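Local coordinates for NANS (YJHS), A 9-O-acetyl N-acetylneuraminic acid esterase (Escherichia coli O157:H7 EDL933, PDB 3PT5), which probably removes the 9-O-acetyl group from 9-O-acetyl-N-acetylneuraminic acid, allowing the bacterium to grow on this host-derived sialic acid, at residues D166-T171 / R215-Q220; H209-F214 / N260-I265. One frame throughout, in Å; residues are numbered along the deposited sequence.

Helix 203-218 takes part in both contacts, whose centres lie about 13 Å apart. In contact 1 its C-terminal turn packs against helix 162-176 in a buried, helix-to-helix interface; in contact 2 the preceding turn receives the loop 260-265, which leads into the edge strand 265-268, and the touching residues are more peripheral. Both are apolar across their segments, without a hydrogen bond between them, and each borrows the aliphatic part of an acidic residue, Asp217 CB in contact 1 and Glu212 CG in contact 2. The two are joined directly: Arg215 NH1 probably donates to Ala263 O at 2.7 Å, and Val168 of contact 1 packs on the ring of Phe214.

Contact 1: D166-T171 / R215-Q220; sequences DLVSRT and RRDLKQ
Val168 and Thr171 of helix 162-176 face Asp217 and Leu218 at the C-terminal end of helix 203-218, a helix-helix contact within the alpha/beta fold of the SGNH hydrolases. The two helices flank strand 182-189 in the chain order, and their backbones come nearest at Val168 and Asp217, with CA atoms 7.2 Å apart.

The apolar part is centred on Leu218, whose two methyls are shared out between Val168 and Thr171. Leu218 CD2 reaches both methyls of Val168, lying 4.1 Å from Val168 CG1, while Leu218 CD1 lies 4.0 Å from Thr171 CG2. The side chains of Val168 and Leu218 run past one another in opposite directions, whereas Thr171 meets Leu218 nearly at right angles. Against this segment Asp217 offers its methylene, CB lying 3.9 Å from Val168 CG1.

No hydrogen bond links the two segments, but Tyr164 and Arg172 of the same facing helix bridge to Asp217, through its OD2 and its backbone O. Thr171 carries CG2 opposite its own backbone N (OG1 chi1 -62°), which presents the methyl to Leu218 and places the hydroxyl beside the backbone N. A hydrogen bond joins Thr171 OG1 to Thr25 OG1 on strand 20-28. Thr171 OG1 donates to Leu167 O at 2.8 Å, tilted 20° from the plane of a carbonyl that also accepts from Thr171 N.

Contact 2: H209-F214 / N260-I265; sequences HMVEAF and NILANI
An Asx turn shapes the loop that leads into edge strand 265-268 of the central sheet, and the residue whose backbone N it binds, Leu262, packs against helix 203-218 of this SGNH hydrolase fold. Leu262 spreads its two methyls over neighbouring residues of the helix. Leu262 CD1 lies alongside Val211, 3.9 Å from Val211 CB, the two side chains passing in opposite directions. Leu262 CD2 is 3.8 Å from Glu212 CG, and here the two side chains cross at about a right angle.

Glu212 thus contributes the stem of a charged side chain at the partly exposed side of the contact. With CG beside the backbone N (chi1 -54°) and the chain extended beyond it, the carboxylate comes past the leucine, and Glu212 OE2 lies 3.8 Å from Leu262 CD2. The other oxygen, OE1, lies in the ring plane at the edge of His209, one turn earlier in the helix.

Val211 also links the helix to the start of the strand: Val211 CG1 is 4.1 Å from Ile265 CD1. Trp233 on strand 233-236 touches both of these residues, tying the contact to the sheet.

Asn260 ND2 is held by Asn256 O and by Asn208 OD1 of the helix. Leu262 N donates to Asn260 OD1 at 2.8 Å with an N-H...O angle of 161°, the donor lying in the carbonyl plane on a lone pair of Asn260 OD1.

Contact 1: D166-T171 / R215-Q220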
loop_
_atom_site.group_PDB
_atom_site.type_symbol
_atom_site.label_atom_id
_atom_site.label_comp_id
_atom_site.label_asym_id
_atom_site.label_seq_id
_atom_site.Cartn_x
_atom_site.Cartn_y
_atom_site.Cartn_z
ATOM N N ASP A 166 14.294 0.045 3.996
ATOM C CA ASP A 166 13.622 -0.763 2.984
ATOM C C ASP A 166 12.871 0.173 2.025
ATOM O O ASP A 166 12.959 0.018 0.805
ATOM C CB ASP A 166 12.690 -1.743 3.717
ATOM C CG ASP A 166 12.083 -2.810 2.807
ATOM O OD1 ASP A 166 11.032 -2.526 2.192
ATOM O OD2 ASP A 166 12.616 -3.955 2.733
ATOM N N LEU A 167 12.177 1.153 2.588
ATOM C CA LEU A 167 11.480 2.177 1.817
ATOM C C LEU A 167 12.417 2.951 0.879
ATOM O O LEU A 167 12.134 3.091 -0.314
ATOM C CB LEU A 167 10.774 3.134 2.776
ATOM C CG LEU A 167 10.074 4.363 2.217
ATOM C CD1 LEU A 167 8.867 3.954 1.401
ATOM C CD2 LEU A 167 9.683 5.268 3.354
ATOM N N VAL A 168 13.523 3.445 1.431
ATOM C CA VAL A 168 14.507 4.229 0.660
ATOM C C VAL A 168 15.265 3.350 -0.335
ATOM O O VAL A 168 15.366 3.683 -1.522
ATOM C CB VAL A 168 15.459 5.016 1.611
ATOM C CG1 VAL A 168 16.757 5.471 0.890
ATOM C CG2 VAL A 168 14.751 6.216 2.148
ATOM N N SER A 169 15.737 2.201 0.139
ATOM C CA SER A 169 16.534 1.296 -0.669
ATOM C C SER A 169 15.766 0.735 -1.860
ATOM O O SER A 169 16.309 0.694 -2.983
ATOM C CB SER A 169 17.138 0.194 0.208
ATOM O OG SER A 169 16.944 -1.081 -0.377
ATOM N N ARG A 170 14.501 0.358 -1.650
ATOM C CA ARG A 170 13.670 -0.158 -2.737
ATOM C C ARG A 170 13.242 0.930 -3.727
ATOM O O ARG A 170 13.180 0.677 -4.913
ATOM C CB ARG A 170 12.444 -0.888 -2.187
ATOM C CG ARG A 170 12.794 -2.251 -1.730
ATOM C CD ARG A 170 11.756 -2.847 -0.858
ATOM N NE ARG A 170 10.504 -3.268 -1.479
ATOM C CZ ARG A 170 10.330 -4.336 -2.248
ATOM N NH1 ARG A 170 11.365 -5.054 -2.708
ATOM N NH2 ARG A 170 9.113 -4.654 -2.612
ATOM N N THR A 171 12.941 2.127 -3.228
ATOM C CA THR A 171 12.598 3.237 -4.120
ATOM C C THR A 171 13.787 3.597 -5.008
ATOM O O THR A 171 13.630 3.792 -6.230
ATOM C CB THR A 171 12.106 4.460 -3.329
ATOM O OG1 THR A 171 10.919 4.091 -2.627
ATOM C CG2 THR A 171 11.778 5.645 -4.260
ATOM N N ARG A 215 13.420 12.545 1.425
ATOM C CA ARG A 215 13.681 13.536 0.374
ATOM C C ARG A 215 15.174 13.845 0.233
ATOM O O ARG A 215 15.669 13.940 -0.894
ATOM C CB ARG A 215 12.842 14.791 0.606
ATOM C CG ARG A 215 11.366 14.509 0.380
ATOM C CD ARG A 215 10.453 15.678 0.745
ATOM N NE ARG A 215 9.098 15.389 0.278
ATOM C CZ ARG A 215 8.005 16.135 0.480
ATOM N NH1 ARG A 215 8.039 17.283 1.155
ATOM N NH2 ARG A 215 6.840 15.711 -0.025
ATOM N N ARG A 216 15.883 13.935 1.361
ATOM C CA ARG A 216 17.335 14.105 1.339
ATOM C C ARG A 216 17.966 12.906 0.633
ATOM O O ARG A 216 18.775 13.076 -0.286
ATOM C CB ARG A 216 17.917 14.267 2.756
ATOM C CG ARG A 216 17.568 15.607 3.426
ATOM C CD ARG A 216 18.387 15.863 4.693
ATOM N NE ARG A 216 18.055 14.931 5.775
ATOM C CZ ARG A 216 17.101 15.125 6.685
ATOM N NH1 ARG A 216 16.362 16.227 6.668
ATOM N NH2 ARG A 216 16.894 14.212 7.623
ATOM N N ASP A 217 17.538 11.697 1.012
ATOM C CA ASP A 217 18.121 10.459 0.495
ATOM C C ASP A 217 17.835 10.150 -0.988
ATOM O O ASP A 217 18.564 9.362 -1.608
ATOM C CB ASP A 217 17.714 9.262 1.376
ATOM C CG ASP A 217 18.394 9.273 2.742
ATOM O OD1 ASP A 217 19.381 10.010 2.929
ATOM O OD2 ASP A 217 17.944 8.542 3.643
ATOM N N LEU A 218 16.797 10.766 -1.553
ATOM C CA LEU A 218 16.404 10.522 -2.941
ATOM C C LEU A 218 16.734 11.698 -3.862
ATOM O O LEU A 218 16.705 11.556 -5.086
ATOM C CB LEU A 218 14.900 10.196 -3.031
ATOM C CG LEU A 218 14.460 8.750 -2.784
ATOM C CD1 LEU A 218 15.045 7.853 -3.861
ATOM C CD2 LEU A 218 14.852 8.247 -1.390
ATOM N N LYS A 219 17.087 12.835 -3.262
ATOM C CA LYS A 219 17.285 14.099 -3.978
ATOM C C LYS A 219 18.214 14.008 -5.197
ATOM O O LYS A 219 17.963 14.645 -6.229
ATOM C CB LYS A 219 17.811 15.161 -3.017
ATOM C CG LYS A 219 17.630 16.599 -3.497
ATOM C CD LYS A 219 18.305 17.567 -2.553
ATOM C CE LYS A 219 17.777 18.989 -2.732
ATOM N NZ LYS A 219 16.519 19.213 -1.958
ATOM N N GLN A 220 19.271 13.211 -5.066
ATOM C CA GLN A 220 20.278 13.047 -6.115
ATOM C C GLN A 220 19.742 12.393 -7.393
ATOM O O GLN A 220 20.417 12.401 -8.433
ATOM C CB GLN A 220 21.468 12.253 -5.581
ATOM C CG GLN A 220 21.159 10.812 -5.222
ATOM C CD GLN A 220 22.410 10.036 -4.861
ATOM O OE1 GLN A 220 23.474 10.622 -4.637
ATOM N NE2 GLN A 220 22.293 8.712 -4.807
#

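Contact 2: H209-F214 / N260-I265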
loop_
_atom_site.group_PDB
_atom_site.type_symbol
_atom_site.label_atom_id
_atom_site.label_comp_id
_atom_site.label_asym_id
_atom_site.label_seq_id
_atom_site.Cartn_x
_atom_site.Cartn_y
_atom_site.Cartn_z
ATOM N N HIS A 209 9.892 14.097 10.122
ATOM C CA HIS A 209 11.322 13.849 10.050
ATOM C C HIS A 209 11.673 12.754 9.049
ATOM O O HIS A 209 12.682 12.824 8.335
ATOM C CB HIS A 209 11.870 13.535 11.446
ATOM C CG HIS A 209 11.904 14.731 12.350
ATOM N ND1 HIS A 209 11.831 14.631 13.724
ATOM C CD2 HIS A 209 12.016 16.053 12.074
ATOM C CE1 HIS A 209 11.885 15.842 14.256
ATOM N NE2 HIS A 209 12.004 16.722 13.278
ATOM N N MET A 210 10.818 11.739 8.970
ATOM C CA MET A 210 11.038 10.652 8.020
ATOM C C MET A 210 10.839 11.088 6.573
ATOM O O MET A 210 11.566 10.673 5.667
ATOM C CB MET A 210 10.141 9.464 8.351
ATOM C CG MET A 210 10.663 8.213 7.746
ATOM S SD MET A 210 9.647 6.737 7.986
ATOM C CE MET A 210 8.278 7.082 6.886
ATOM N N VAL A 211 9.824 11.908 6.347
ATOM C CA VAL A 211 9.614 12.464 5.012
ATOM C C VAL A 211 10.806 13.343 4.604
ATOM O O VAL A 211 11.286 13.231 3.495
ATOM C CB VAL A 211 8.330 13.272 4.927
ATOM C CG1 VAL A 211 8.219 13.909 3.576
ATOM C CG2 VAL A 211 7.117 12.385 5.186
ATOM N N GLU A 212 11.299 14.191 5.501
ATOM C CA GLU A 212 12.483 14.992 5.147
ATOM C C GLU A 212 13.725 14.119 4.880
ATOM O O GLU A 212 14.513 14.421 3.975
ATOM C CB GLU A 212 12.829 16.038 6.212
ATOM C CG GLU A 212 11.732 16.999 6.628
ATOM C CD GLU A 212 12.093 17.785 7.885
ATOM O OE1 GLU A 212 12.342 17.174 8.956
ATOM O OE2 GLU A 212 12.104 19.036 7.822
ATOM N N ALA A 213 13.894 13.047 5.650
ATOM C CA ALA A 213 15.024 12.131 5.441
ATOM C C ALA A 213 14.913 11.429 4.089
ATOM O O ALA A 213 15.893 11.303 3.351
ATOM C CB ALA A 213 15.124 11.105 6.582
ATOM N N PHE A 214 13.706 10.979 3.764
ATOM C CA PHE A 214 13.422 10.351 2.486
ATOM C C PHE A 214 13.826 11.289 1.327
ATOM O O PHE A 214 14.485 10.874 0.367
ATOM C CB PHE A 214 11.922 9.977 2.420
ATOM C CG PHE A 214 11.511 9.275 1.138
ATOM C CD1 PHE A 214 11.636 7.895 1.012
ATOM C CD2 PHE A 214 10.938 9.998 0.071
ATOM C CE1 PHE A 214 11.234 7.223 -0.162
ATOM C CE2 PHE A 214 10.533 9.348 -1.110
ATOM C CZ PHE A 214 10.670 7.953 -1.236
ATOM N N ASN A 260 0.104 19.858 7.021
ATOM C CA ASN A 260 1.529 19.649 7.200
ATOM C C ASN A 260 2.373 20.892 6.869
ATOM O O ASN A 260 2.028 21.655 5.963
ATOM C CB ASN A 260 1.972 18.463 6.353
ATOM C CG ASN A 260 3.171 17.783 6.925
ATOM O OD1 ASN A 260 4.291 18.227 6.727
ATOM N ND2 ASN A 260 2.946 16.727 7.682
ATOM N N ILE A 261 3.485 21.067 7.584
ATOM C CA ILE A 261 4.418 22.166 7.307
ATOM C C ILE A 261 5.267 21.894 6.066
ATOM O O ILE A 261 5.758 22.819 5.428
ATOM C CB ILE A 261 5.326 22.512 8.520
ATOM C CG1 ILE A 261 6.102 21.290 9.008
ATOM C CG2 ILE A 261 4.493 23.104 9.650
ATOM C CD1 ILE A 261 7.545 21.219 8.544
ATOM N N LEU A 262 5.395 20.622 5.691
ATOM C CA LEU A 262 6.171 20.261 4.513
ATOM C C LEU A 262 5.388 20.416 3.203
ATOM O O LEU A 262 4.152 20.313 3.174
ATOM C CB LEU A 262 6.670 18.817 4.629
ATOM C CG LEU A 262 7.540 18.476 5.836
ATOM C CD1 LEU A 262 7.810 16.973 5.951
ATOM C CD2 LEU A 262 8.847 19.276 5.789
ATOM N N ALA A 263 6.117 20.662 2.118
ATOM C CA ALA A 263 5.505 20.796 0.799
ATOM C C ALA A 263 5.022 19.426 0.298
ATOM O O ALA A 263 5.626 18.390 0.600
ATOM C CB ALA A 263 6.528 21.378 -0.187
ATOM N N ASN A 264 3.930 19.448 -0.469
ATOM C CA ASN A 264 3.496 18.298 -1.257
ATOM C C ASN A 264 3.117 17.103 -0.404
ATOM O O ASN A 264 3.455 15.972 -0.717
ATOM C CB ASN A 264 4.543 17.942 -2.311
ATOM C CG ASN A 264 4.746 19.064 -3.315
ATOM O OD1 ASN A 264 3.837 19.879 -3.549
ATOM N ND2 ASN A 264 5.926 19.108 -3.911
ATOM N N ILE A 265 2.378 17.384 0.659
ATOM C CA ILE A 265 1.784 16.336 1.455
ATOM C C ILE A 265 0.307 16.429 1.131
ATOM O O ILE A 265 -0.346 17.427 1.475
ATOM C CB ILE A 265 2.073 16.508 2.977
ATOM C CG1 ILE A 265 3.588 16.632 3.250
ATOM C CG2 ILE A 265 1.398 15.372 3.803
ATOM C CD1 ILE A 265 4.441 15.378 2.978
#